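Local coordinates for protein putative decarboxylase involved in desferrioxamine biosynthesis (Erwinia amylovora, PDB 5O5C) that probably acts as the pyridoxal-phosphate-dependent lysine decarboxylase of the desferrioxamine biosynthetic pathway, turning lysine into cadaverine, at residues 448-451 against 452-455; 502-505 against 506-509; 471-475 against 476-480; 411-414 against 415-418; 454-457 against 458-461. All coordinates share one frame; numbering follows the deposited sequence.

How the contacts relate
All five contacts are local and partly buried; four lie within single helices and contact 3 is a hairpin of two strands. Contacts 1 and 5 are successive parts of helix 448-464 and share Asn454 and Thr455. Contact 2, on helix 491-510, packs against both and is farthest from the chain centre. Contact 3 touches contacts 1 and 5. Contact 4, on helix 397-420, touches no other. Contact 1 is marked by a side-chain amide bond to the backbone, and contact 3 by cross-strand bonds. Contacts 4 and 5 each bury aliphatic groups (Ala414 and Leu418; Ile457 and Val461) and have an exposed polar chain (Gln416; Lys459). Contact 2 adds rings beside a carboxylate.

Contact 1 (448-451 against 452-455); sequences ALTD and EINT
Thr450 O accepts two N-H groups from one residue, Asn454. The side-chain bond is the shorter: Asn454 ND2 lies 2.7 Å from Thr450 O, with an N-H...O angle of 163°. The backbone bond, Asn454 N to Thr450 O, measures 3.1 Å. The two donors reach the oxygen from opposite faces of the carbonyl plane, each tilted from it. The oxygen lies in the amide plane of Asn454. With CG beside its backbone N and opposite the carbonyl carbon (chi1 -76°), Asn454 can turn its amide back to the preceding turn. There it runs alongside Thr450, whose methyl CG2 is 3.5 Å from Asn454 ND2. Ile453 adds its CG2 branch, 3.3 Å from Thr450 O.

This is the early part of alpha-helix 448-464. Two further i to i+4 bonds carry the backbone, Ile453 N to Leu449 O at 2.9 Å and Thr455 N to Asp451 O at 3.1 Å. The helix packs on the four-stranded antiparallel sheet of the C-terminal region.

The sheet fixes the Asn454 amide from its other end, since OD1 accepts the backbone N-H of Tyr439 on strand 434-439. The amide therefore ties helix backbone to strand backbone, which sets its rotation. Asp451 makes a second tie, with OD1 bonded to the backbone N of Gln478. The far end of Ile453 leads away to Gln508 and Val509 of helix 491-510.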
loop_
_atom_site.group_PDB
_atom_site.type_symbol
_atom_site.label_atom_id
_atom_site.label_comp_id
_atom_site.label_asym_id
_atom_site.label_seq_id
_atom_site.Cartn_x
_atom_site.Cartn_y
_atom_site.Cartn_z
ATOM N N ALA B 448 23.569 30.231 -12.274
ATOM C CA ALA B 448 23.308 29.145 -13.238
ATOM C C ALA B 448 24.552 28.313 -13.520
ATOM O O ALA B 448 24.403 27.224 -14.043
ATOM C CB ALA B 448 22.736 29.659 -14.554
ATOM N N LEU B 449 25.755 28.817 -13.192
ATOM C CA LEU B 449 26.975 28.009 -13.251
ATOM C C LEU B 449 27.171 27.152 -11.994
ATOM O O LEU B 449 27.502 25.982 -12.076
ATOM C CB LEU B 449 28.208 28.886 -13.493
ATOM C CG LEU B 449 29.546 28.161 -13.632
ATOM C CD1 LEU B 449 29.485 27.126 -14.744
ATOM C CD2 LEU B 449 30.662 29.154 -13.868
ATOM N N THR B 450 26.986 27.747 -10.831
ATOM C CA THR B 450 27.036 26.990 -9.575
ATOM C C THR B 450 25.956 25.888 -9.560
ATOM O O THR B 450 26.162 24.825 -8.967
ATOM C CB THR B 450 26.891 27.937 -8.405
ATOM O OG1 THR B 450 27.863 28.983 -8.562
ATOM C CG2 THR B 450 27.083 27.226 -7.068
ATOM N N ASP B 451 24.833 26.128 -10.236
ATOM C CA ASP B 451 23.811 25.089 -10.402
ATOM C C ASP B 451 24.274 23.898 -11.223
ATOM O O ASP B 451 24.073 22.786 -10.817
ATOM C CB ASP B 451 22.511 25.658 -10.986
ATOM C CG ASP B 451 21.799 26.561 -10.008
ATOM O OD1 ASP B 451 21.948 26.315 -8.789
ATOM O OD2 ASP B 451 21.115 27.518 -10.440
ATOM N N GLU B 452 24.865 24.158 -12.375
ATOM C CA GLU B 452 25.460 23.141 -13.205
ATOM C C GLU B 452 26.517 22.378 -12.427
ATOM O O GLU B 452 26.550 21.155 -12.432
ATOM C CB GLU B 452 26.057 23.752 -14.458
ATOM C CG GLU B 452 24.993 24.172 -15.475
ATOM C CD GLU B 452 25.510 25.175 -16.501
ATOM O OE1 GLU B 452 26.508 24.848 -17.187
ATOM O OE2 GLU B 452 24.916 26.277 -16.622
ATOM N N ILE B 453 27.363 23.108 -11.712
ATOM C CA ILE B 453 28.493 22.475 -11.104
ATOM C C ILE B 453 27.970 21.502 -10.014
ATOM O O ILE B 453 28.446 20.416 -9.940
ATOM C CB ILE B 453 29.572 23.514 -10.641
ATOM C CG1 ILE B 453 30.964 22.896 -10.742
ATOM C CG2 ILE B 453 29.306 24.050 -9.253
ATOM C CD1 ILE B 453 32.076 23.654 -10.028
ATOM N N ASN B 454 26.948 21.858 -9.232
ATOM C CA ASN B 454 26.488 20.954 -8.149
ATOM C C ASN B 454 25.653 19.774 -8.648
ATOM O O ASN B 454 25.795 18.654 -8.132
ATOM C CB ASN B 454 25.727 21.745 -7.091
ATOM C CG ASN B 454 26.649 22.549 -6.201
ATOM O OD1 ASN B 454 27.149 22.043 -5.226
ATOM N ND2 ASN B 454 26.875 23.801 -6.544
ATOM N N THR B 455 24.802 20.016 -9.641
ATOM C CA THR B 455 24.090 18.931 -10.315
ATOM C C THR B 455 25.041 17.978 -11.003
ATOM O O THR B 455 24.755 16.802 -11.007
ATOM C CB THR B 455 23.000 19.387 -11.321
ATOM O OG1 THR B 455 22.369 18.225 -11.864
ATOM C CG2 THR B 455 23.543 20.202 -12.496
#

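Contact 2 (502-505 against 506-509); sequences VHYG and REQV
Arg506 and Val502 meet one turn apart, with Val502 CG2 over the centre of the guanidinium, on one face. Val502 CG2 stands 4.3 Å from Arg506 CZ. Arg506 has CG beside its backbone N (chi1 -58°) and is extended from CG to NE, so it runs back along the helix. On the way Arg506 CG passes 3.1 Å from Val502 O, which also takes the backbone bond from Arg506 N at 2.8 Å.

Glu507 takes a different first torsion. Its CG lies opposite the backbone N (chi1 165°) and the rest of the chain is extended. This brings Glu507 OE1 near two rings, 3.9 Å from Tyr504 CD1 and 4.0 Å from His503 CE1. OE1 sits at the edge of the tyrosine ring, near its plane. The carboxylate is turned 83° from the imidazole plane. Glu507 OE1 and the imidazole nitrogens are not in contact, and any electrostatic effect would depend on the protonation of His503, which is not known. His503 ND1 lies above one face of the Tyr504 ring, toward its rim.

Gln508 bends at chi2, and its CG comes 3.2 Å from Tyr504 O. Tyr504 O also accepts from Gln508 N, at 2.9 Å.

Tyr504 and Gln508 also reach helix 448-464. Gly505 has no side chain, and Ile453 and Ile457 of that helix come against its backbone. A glycine at such a close approach is a familiar feature of packed alpha-helices, here helices 491-510 and 448-464.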
loop_
_atom_site.group_PDB
_atom_site.type_symbol
_atom_site.label_atom_id
_atom_site.label_comp_id
_atom_site.label_asym_id
_atom_site.label_seq_id
_atom_site.Cartn_x
_atom_site.Cartn_y
_atom_site.Cartn_z
ATOM N N VAL B 502 33.978 17.376 -3.176
ATOM C CA VAL B 502 34.951 18.421 -3.567
ATOM C C VAL B 502 35.921 17.958 -4.681
ATOM O O VAL B 502 36.294 18.763 -5.513
ATOM C CB VAL B 502 35.711 19.066 -2.365
ATOM C CG1 VAL B 502 34.766 19.628 -1.321
ATOM C CG2 VAL B 502 36.660 18.095 -1.721
ATOM N N HIS B 503 36.294 16.676 -4.743
ATOM C CA HIS B 503 37.031 16.168 -5.897
ATOM C C HIS B 503 36.254 16.440 -7.196
ATOM O O HIS B 503 36.717 17.162 -8.064
ATOM C CB HIS B 503 37.386 14.667 -5.749
ATOM C CG HIS B 503 38.107 14.107 -6.940
ATOM N ND1 HIS B 503 37.654 13.010 -7.640
ATOM C CD2 HIS B 503 39.213 14.530 -7.588
ATOM C CE1 HIS B 503 38.468 12.768 -8.652
ATOM N NE2 HIS B 503 39.407 13.691 -8.656
ATOM N N TYR B 504 35.020 15.951 -7.286
ATOM C CA TYR B 504 34.231 16.149 -8.520
ATOM C C TYR B 504 33.907 17.638 -8.811
ATOM O O TYR B 504 33.804 18.027 -9.967
ATOM C CB TYR B 504 32.974 15.283 -8.524
ATOM C CG TYR B 504 33.297 13.819 -8.603
ATOM C CD1 TYR B 504 34.049 13.303 -9.654
ATOM C CD2 TYR B 504 32.865 12.943 -7.628
ATOM C CE1 TYR B 504 34.339 11.965 -9.741
ATOM C CE2 TYR B 504 33.158 11.594 -7.706
ATOM C CZ TYR B 504 33.889 11.109 -8.754
ATOM O OH TYR B 504 34.182 9.762 -8.789
ATOM N N GLY B 505 33.764 18.440 -7.763
ATOM C CA GLY B 505 33.546 19.855 -7.895
ATOM C C GLY B 505 34.778 20.513 -8.473
ATOM O O GLY B 505 34.700 21.194 -9.515
ATOM N N ARG B 506 35.931 20.276 -7.842
ATOM C CA ARG B 506 37.165 20.801 -8.410
ATOM C C ARG B 506 37.405 20.267 -9.841
ATOM O O ARG B 506 37.911 20.982 -10.665
ATOM C CB ARG B 506 38.361 20.527 -7.511
ATOM C CG ARG B 506 38.202 21.119 -6.133
ATOM C CD ARG B 506 39.178 20.526 -5.151
ATOM N NE ARG B 506 39.109 21.259 -3.894
ATOM C CZ ARG B 506 39.710 20.896 -2.768
ATOM N NH1 ARG B 506 40.511 19.841 -2.731
ATOM N NH2 ARG B 506 39.571 21.630 -1.686
ATOM N N GLU B 507 37.081 19.016 -10.109
ATOM C CA GLU B 507 37.088 18.477 -11.464
ATOM C C GLU B 507 36.200 19.257 -12.473
ATOM O O GLU B 507 36.576 19.436 -13.620
ATOM C CB GLU B 507 36.662 17.030 -11.450
ATOM C CG GLU B 507 36.302 16.489 -12.827
ATOM C CD GLU B 507 36.356 14.984 -12.934
ATOM O OE1 GLU B 507 36.958 14.321 -12.073
ATOM O OE2 GLU B 507 35.784 14.477 -13.910
ATOM N N GLN B 508 35.034 19.712 -12.045
ATOM C CA GLN B 508 34.216 20.563 -12.897
ATOM C C GLN B 508 34.907 21.922 -13.190
ATOM O O GLN B 508 34.839 22.425 -14.303
ATOM C CB GLN B 508 32.839 20.785 -12.260
ATOM C CG GLN B 508 31.958 19.545 -12.038
ATOM C CD GLN B 508 31.523 18.842 -13.312
ATOM O OE1 GLN B 508 31.128 19.471 -14.262
ATOM N NE2 GLN B 508 31.605 17.535 -13.326
ATOM N N VAL B 509 35.580 22.495 -12.194
ATOM C CA VAL B 509 36.250 23.810 -12.322
ATOM C C VAL B 509 37.493 23.651 -13.167
ATOM O O VAL B 509 37.715 24.444 -14.037
ATOM C CB VAL B 509 36.673 24.405 -10.943
ATOM C CG1 VAL B 509 37.503 25.707 -11.071
ATOM C CG2 VAL B 509 35.453 24.631 -10.067
#

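Contact 3 (471-475 against 476-480); sequences GTKVN and GRQYL
Thr472 and Tyr479 form an antiparallel hydrogen-bonded pair, flanked by the non-hydrogen-bonded pairs Gly471-Leu480 and Lys473-Gln478. Tyr479 N to Thr472 O is 2.7 Å and Thr472 N to Tyr479 O is 3.1 Å. The motif is a beta hairpin closed by a type I' turn from Val474 to Arg477. Asn475 and Gly476 fill the two middle positions, both with positive phi, as is common for this turn. Val474 N binds Arg477 O at 3.0 Å.

Thr472, Val474, Arg477 and Tyr479 share one face of the sheet. Val474 crosses Tyr479 at about a right angle, with Val474 CB 3.6 Å from Tyr479 CD1. Ile436 of strand 434-439 touches both Thr472 and Tyr479. The Thr472 side chain is about 11 Å from bound pyridoxal phosphate and about 7 Å from the side chain of Thr273, a cofactor-binding residue. The hairpin thus lies near the cofactor site without entering it.

Lys473 and Gln478 lie on the other face, with Leu480. Gln478 bends at chi2 and lays OE1 3.1 Å from Lys473 CG.

At the turn, Asn475 holds CG between its backbone N and carbonyl carbon (chi1 84°). Its OD1 lies over one face of the Arg477 guanidinium, the two planes 84° apart. Asn475 OD1 is 3.1 Å from Arg477 NE, but the angle is too poor for a hydrogen bond.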
loop_
_atom_site.group_PDB
_atom_site.type_symbol
_atom_site.label_atom_id
_atom_site.label_comp_id
_atom_site.label_asym_id
_atom_site.label_seq_id
_atom_site.Cartn_x
_atom_site.Cartn_y
_atom_site.Cartn_z
ATOM N N GLY B 471 19.809 15.548 -3.921
ATOM C CA GLY B 471 19.805 16.937 -4.400
ATOM C C GLY B 471 18.476 17.565 -4.108
ATOM O O GLY B 471 17.531 16.883 -3.821
ATOM N N THR B 472 18.446 18.892 -4.095
ATOM C CA THR B 472 17.236 19.631 -3.809
ATOM C C THR B 472 17.372 21.036 -4.406
ATOM O O THR B 472 18.484 21.573 -4.506
ATOM C CB THR B 472 16.934 19.808 -2.291
ATOM O OG1 THR B 472 17.646 20.937 -1.793
ATOM C CG2 THR B 472 17.313 18.634 -1.463
ATOM N N LYS B 473 16.251 21.617 -4.803
ATOM C CA LYS B 473 16.235 23.046 -5.164
ATOM C C LYS B 473 15.772 23.844 -3.937
ATOM O O LYS B 473 14.818 23.467 -3.294
ATOM C CB LYS B 473 15.314 23.305 -6.351
ATOM C CG LYS B 473 16.024 23.447 -7.679
ATOM C CD LYS B 473 15.041 23.270 -8.838
ATOM C CE LYS B 473 15.245 24.326 -9.912
ATOM N NZ LYS B 473 14.267 24.199 -11.018
ATOM N N VAL B 474 16.485 24.911 -3.601
ATOM C CA VAL B 474 16.121 25.826 -2.527
ATOM C C VAL B 474 16.164 27.182 -3.154
ATOM O O VAL B 474 17.238 27.631 -3.562
ATOM C CB VAL B 474 17.124 25.801 -1.381
ATOM C CG1 VAL B 474 16.857 26.917 -0.367
ATOM C CG2 VAL B 474 17.116 24.440 -0.721
ATOM N N ASN B 475 14.987 27.793 -3.258
ATOM C CA ASN B 475 14.780 29.096 -3.896
ATOM C C ASN B 475 15.270 29.104 -5.348
ATOM O O ASN B 475 15.869 30.060 -5.798
ATOM C CB ASN B 475 15.362 30.245 -3.024
ATOM C CG ASN B 475 16.862 30.479 -3.238
ATOM O OD1 ASN B 475 17.257 31.187 -4.157
ATOM N ND2 ASN B 475 17.692 29.910 -2.381
ATOM N N GLY B 476 14.987 28.032 -6.077
ATOM C CA GLY B 476 15.410 27.905 -7.462
ATOM C C GLY B 476 16.905 27.705 -7.706
ATOM O O GLY B 476 17.377 27.963 -8.811
ATOM N N ARG B 477 17.652 27.244 -6.701
ATOM C CA ARG B 477 19.088 27.009 -6.825
ATOM C C ARG B 477 19.377 25.542 -6.467
ATOM O O ARG B 477 18.723 24.978 -5.599
ATOM C CB ARG B 477 19.845 28.019 -5.938
ATOM C CG ARG B 477 19.950 29.387 -6.610
ATOM C CD ARG B 477 19.894 30.628 -5.715
ATOM N NE ARG B 477 19.257 31.747 -6.452
ATOM C CZ ARG B 477 19.121 33.014 -6.029
ATOM N NH1 ARG B 477 19.589 33.403 -4.838
ATOM N NH2 ARG B 477 18.512 33.915 -6.820
ATOM N N GLN B 478 20.319 24.909 -7.171
ATOM C CA GLN B 478 20.599 23.516 -6.930
ATOM C C GLN B 478 21.475 23.420 -5.700
ATOM O O GLN B 478 22.547 24.012 -5.656
ATOM C CB GLN B 478 21.235 22.823 -8.137
ATOM C CG GLN B 478 20.232 22.160 -9.061
ATOM C CD GLN B 478 19.448 21.110 -8.319
ATOM O OE1 GLN B 478 18.273 21.294 -8.065
ATOM N NE2 GLN B 478 20.125 20.055 -7.870
ATOM N N TYR B 479 20.967 22.727 -4.676
ATOM C CA TYR B 479 21.786 22.324 -3.541
ATOM C C TYR B 479 22.010 20.810 -3.550
ATOM O O TYR B 479 21.333 20.068 -4.282
ATOM C CB TYR B 479 21.182 22.857 -2.230
ATOM C CG TYR B 479 21.367 24.370 -2.073
ATOM C CD1 TYR B 479 20.489 25.281 -2.650
ATOM C CD2 TYR B 479 22.429 24.870 -1.369
ATOM C CE1 TYR B 479 20.665 26.653 -2.509
ATOM C CE2 TYR B 479 22.615 26.227 -1.215
ATOM C CZ TYR B 479 21.750 27.108 -1.784
ATOM O OH TYR B 479 22.006 28.409 -1.613
ATOM N N LEU B 480 22.997 20.369 -2.773
ATOM C CA LEU B 480 23.268 18.940 -2.535
ATOM C C LEU B 480 22.712 18.608 -1.174
ATOM O O LEU B 480 22.471 19.498 -0.362
ATOM C CB LEU B 480 24.763 18.645 -2.524
ATOM C CG LEU B 480 25.535 18.853 -3.831
ATOM C CD1 LEU B 480 27.010 18.546 -3.583
ATOM C CD2 LEU B 480 24.965 17.978 -4.933
#

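Contact 4 (411-414 against 415-418); sequences TQIA and HQLL
Gln416, on alpha-helix 397-420, lays the oxygen of its flat amide beside Ile413, with OE1 4.2 Å from Ile413 CG1. The two side chains meet at a slant, and the amide nitrogen takes no part. The second flat group, the imidazole of His415, meets the preceding turn only through its stem: His415 CB lies 3.5 Å from Thr411 O. With CG opposite the backbone N (chi1 176°), the ring itself leads away. It touches Pro430 of a loop and Gln435 and Val426 of the sheet. Neither group stacks on another flat group across this contact.

The segments form two turns of the helix, which packs against the antiparallel sheet and helix 491-510 in the C-terminal part of this fold type I enzyme. The i to i+4 bonds run unbroken. They include His415 N to Thr411 O and Gln416 N to Gln412 O. Gln416 CG also passes 3.3 Å from Gln412 O, because CG stands beside the backbone N (chi1 -71°) and the chain then runs straight back.

Ile413 and Leu417 meet loosely, Ile413 CG2 to Leu417 CD1 at 4.4 Å. Leu417 also touches Ile494 and Ile498 of helix 491-510. Ala414 also touches Ile494. Leu418 is buried between helix and sheet, against Ile424, Val426, Phe437 and Ile498.

Ala414 O takes the bond from Leu418 N at 2.8 Å, while Leu418 CG lies 3.2 Å from the same Ala414 O.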
loop_
_atom_site.group_PDB
_atom_site.type_symbol
_atom_site.label_atom_id
_atom_site.label_comp_id
_atom_site.label_asym_id
_atom_site.label_seq_id
_atom_site.Cartn_x
_atom_site.Cartn_y
_atom_site.Cartn_z
ATOM N N THR B 411 25.001 13.706 12.539
ATOM C CA THR B 411 24.628 14.813 11.618
ATOM C C THR B 411 25.202 16.159 12.084
ATOM O O THR B 411 25.510 17.058 11.268
ATOM C CB THR B 411 23.075 14.963 11.535
ATOM O OG1 THR B 411 22.494 13.692 11.342
ATOM C CG2 THR B 411 22.618 15.875 10.424
ATOM N N GLN B 412 25.275 16.311 13.406
ATOM C CA GLN B 412 25.941 17.467 14.033
ATOM C C GLN B 412 27.411 17.498 13.722
ATOM O O GLN B 412 27.943 18.554 13.539
ATOM C CB GLN B 412 25.742 17.478 15.554
ATOM C CG GLN B 412 24.316 17.757 15.981
ATOM C CD GLN B 412 23.840 19.105 15.502
ATOM O OE1 GLN B 412 24.630 20.035 15.368
ATOM N NE2 GLN B 412 22.544 19.218 15.226
ATOM N N ILE B 413 28.040 16.334 13.661
ATOM C CA ILE B 413 29.425 16.179 13.267
ATOM C C ILE B 413 29.597 16.485 11.787
ATOM O O ILE B 413 30.551 17.186 11.410
ATOM C CB ILE B 413 30.011 14.804 13.704
ATOM C CG1 ILE B 413 30.298 14.840 15.213
ATOM C CG2 ILE B 413 31.293 14.442 12.978
ATOM C CD1 ILE B 413 30.732 13.541 15.797
ATOM N N ALA B 414 28.678 16.017 10.956
ATOM C CA ALA B 414 28.777 16.314 9.516
ATOM C C ALA B 414 28.587 17.811 9.256
ATOM O O ALA B 414 29.320 18.399 8.453
ATOM C CB ALA B 414 27.832 15.463 8.696
ATOM N N HIS B 415 27.652 18.435 9.966
ATOM C CA HIS B 415 27.473 19.875 9.870
ATOM C C HIS B 415 28.762 20.610 10.233
ATOM O O HIS B 415 29.152 21.553 9.537
ATOM C CB HIS B 415 26.366 20.372 10.785
ATOM C CG HIS B 415 26.224 21.859 10.769
ATOM N ND1 HIS B 415 26.515 22.650 11.863
ATOM C CD2 HIS B 415 25.879 22.700 9.771
ATOM C CE1 HIS B 415 26.335 23.920 11.544
ATOM N NE2 HIS B 415 25.955 23.977 10.276
ATOM N N GLN B 416 29.415 20.164 11.318
ATOM C CA GLN B 416 30.710 20.689 11.678
ATOM C C GLN B 416 31.704 20.526 10.544
ATOM O O GLN B 416 32.306 21.514 10.143
ATOM C CB GLN B 416 31.241 20.098 12.989
ATOM C CG GLN B 416 30.476 20.587 14.197
ATOM C CD GLN B 416 31.009 20.032 15.513
ATOM O OE1 GLN B 416 31.412 18.867 15.607
ATOM N NE2 GLN B 416 31.012 20.879 16.545
ATOM N N LEU B 417 31.830 19.333 9.980
ATOM C CA LEU B 417 32.824 19.078 8.905
ATOM C C LEU B 417 32.564 19.811 7.600
ATOM O O LEU B 417 33.516 20.139 6.883
ATOM C CB LEU B 417 32.872 17.611 8.539
ATOM C CG LEU B 417 33.260 16.573 9.549
ATOM C CD1 LEU B 417 32.899 15.202 8.995
ATOM C CD2 LEU B 417 34.733 16.703 9.880
ATOM N N LEU B 418 31.283 19.981 7.261
ATOM C CA LEU B 418 30.858 20.708 6.080
ATOM C C LEU B 418 31.159 22.206 6.218
ATOM O O LEU B 418 31.692 22.815 5.271
ATOM C CB LEU B 418 29.355 20.500 5.789
ATOM C CG LEU B 418 28.941 19.075 5.355
ATOM C CD1 LEU B 418 27.448 18.979 5.283
ATOM C CD2 LEU B 418 29.515 18.641 4.036
#

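Contact 5 (454-457 against 458-461); sequences NTNI and RKAV
Ile457 and Val461 make the tight side of this contact, one helical turn apart. Their CG2 methyls are 4.1 Å from each other. The Ile457 CG2 branch lies opposite its backbone N, with CG1 beside it (chi1 -74°), and the Val461 CG2 branch lies beside its own N. Val461 CG2 also comes 3.4 Å from Ile457 O. Ile457 O takes the backbone bond from Val461 N at 2.8 Å, nearly straight at 168°. Ala460 belongs to this compact part too, with CB pointing toward the preceding turn, 3.5 Å from Asn456 O.

The polar side is looser. Lys459 N to Thr455 O is a weak bond of 3.3 Å. Lys459 is exposed, and its chain bends at chi3 and chi4. Lys459 CE, 4.0 Å from Asn456 OD1, gives the nearest side-chain meeting between these two residues. Arg458 is extended from CG to NE and leads away from the preceding turn. Arg458 CB alone comes near there, 3.9 Å from Asn454 O. Its NH2 makes a long, weak ion pair with Asp136 of the second subunit.

These are middle turns of alpha-helix 448-464. Ala460 and Val461 pack on Tyr504 of helix 491-510, and Asn456 on Gln508. Ile457 and Arg458 cover Leu480 of strand 477-483, and Ile457 reaches Tyr439 of strand 434-439. The helix thus packs on the antiparallel sheet and against helix 491-510.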
loop_
_atom_site.group_PDB
_atom_site.type_symbol
_atom_site.label_atom_id
_atom_site.label_comp_id
_atom_site.label_asym_id
_atom_site.label_seq_id
_atom_site.Cartn_x
_atom_site.Cartn_y
_atom_site.Cartn_z
ATOM N N ASN B 454 26.948 21.858 -9.232
ATOM C CA ASN B 454 26.488 20.954 -8.149
ATOM C C ASN B 454 25.653 19.774 -8.648
ATOM O O ASN B 454 25.795 18.654 -8.132
ATOM C CB ASN B 454 25.727 21.745 -7.091
ATOM C CG ASN B 454 26.649 22.549 -6.201
ATOM O OD1 ASN B 454 27.149 22.043 -5.226
ATOM N ND2 ASN B 454 26.875 23.801 -6.544
ATOM N N THR B 455 24.802 20.016 -9.641
ATOM C CA THR B 455 24.090 18.931 -10.315
ATOM C C THR B 455 25.041 17.978 -11.003
ATOM O O THR B 455 24.755 16.802 -11.007
ATOM C CB THR B 455 23.000 19.387 -11.321
ATOM O OG1 THR B 455 22.369 18.225 -11.864
ATOM C CG2 THR B 455 23.543 20.202 -12.496
ATOM N N ASN B 456 26.166 18.455 -11.560
ATOM C CA ASN B 456 27.162 17.520 -12.071
ATOM C C ASN B 456 27.944 16.801 -11.000
ATOM O O ASN B 456 28.312 15.690 -11.227
ATOM C CB ASN B 456 28.085 18.160 -13.096
ATOM C CG ASN B 456 27.332 18.528 -14.363
ATOM O OD1 ASN B 456 26.675 17.685 -14.968
ATOM N ND2 ASN B 456 27.354 19.794 -14.711
ATOM N N ILE B 457 28.180 17.411 -9.834
ATOM C CA ILE B 457 28.819 16.680 -8.760
ATOM C C ILE B 457 27.977 15.483 -8.354
ATOM O O ILE B 457 28.473 14.385 -8.215
ATOM C CB ILE B 457 29.061 17.542 -7.516
ATOM C CG1 ILE B 457 30.235 18.522 -7.743
ATOM C CG2 ILE B 457 29.338 16.662 -6.332
ATOM C CD1 ILE B 457 30.316 19.584 -6.700
ATOM N N ARG B 458 26.692 15.676 -8.125
ATOM C CA ARG B 458 25.850 14.517 -7.717
ATOM C C ARG B 458 25.841 13.388 -8.752
ATOM O O ARG B 458 25.904 12.172 -8.408
ATOM C CB ARG B 458 24.453 15.015 -7.415
ATOM C CG ARG B 458 23.332 13.988 -7.446
ATOM C CD ARG B 458 22.072 14.745 -7.060
ATOM N NE ARG B 458 20.810 14.020 -7.235
ATOM C CZ ARG B 458 20.455 12.951 -6.546
ATOM N NH1 ARG B 458 21.310 12.417 -5.710
ATOM N NH2 ARG B 458 19.270 12.388 -6.712
ATOM N N LYS B 459 25.750 13.779 -10.023
ATOM C CA LYS B 459 25.746 12.797 -11.112
ATOM C C LYS B 459 27.093 12.070 -11.124
ATOM O O LYS B 459 27.144 10.857 -11.156
ATOM C CB LYS B 459 25.360 13.465 -12.456
ATOM C CG LYS B 459 23.841 13.639 -12.591
ATOM C CD LYS B 459 23.364 13.718 -14.042
ATOM C CE LYS B 459 23.729 15.042 -14.704
ATOM N NZ LYS B 459 22.703 15.470 -15.699
ATOM N N ALA B 460 28.198 12.795 -10.961
ATOM C CA ALA B 460 29.482 12.106 -10.918
ATOM C C ALA B 460 29.520 11.169 -9.703
ATOM O O ALA B 460 29.855 9.996 -9.843
ATOM C CB ALA B 460 30.617 13.100 -10.874
ATOM N N VAL B 461 29.142 11.651 -8.522
ATOM C CA VAL B 461 29.260 10.810 -7.315
ATOM C C VAL B 461 28.479 9.509 -7.548
ATOM O O VAL B 461 28.980 8.413 -7.261
ATOM C CB VAL B 461 28.766 11.538 -6.038
ATOM C CG1 VAL B 461 28.627 10.562 -4.870
ATOM C CG2 VAL B 461 29.723 12.634 -5.641
#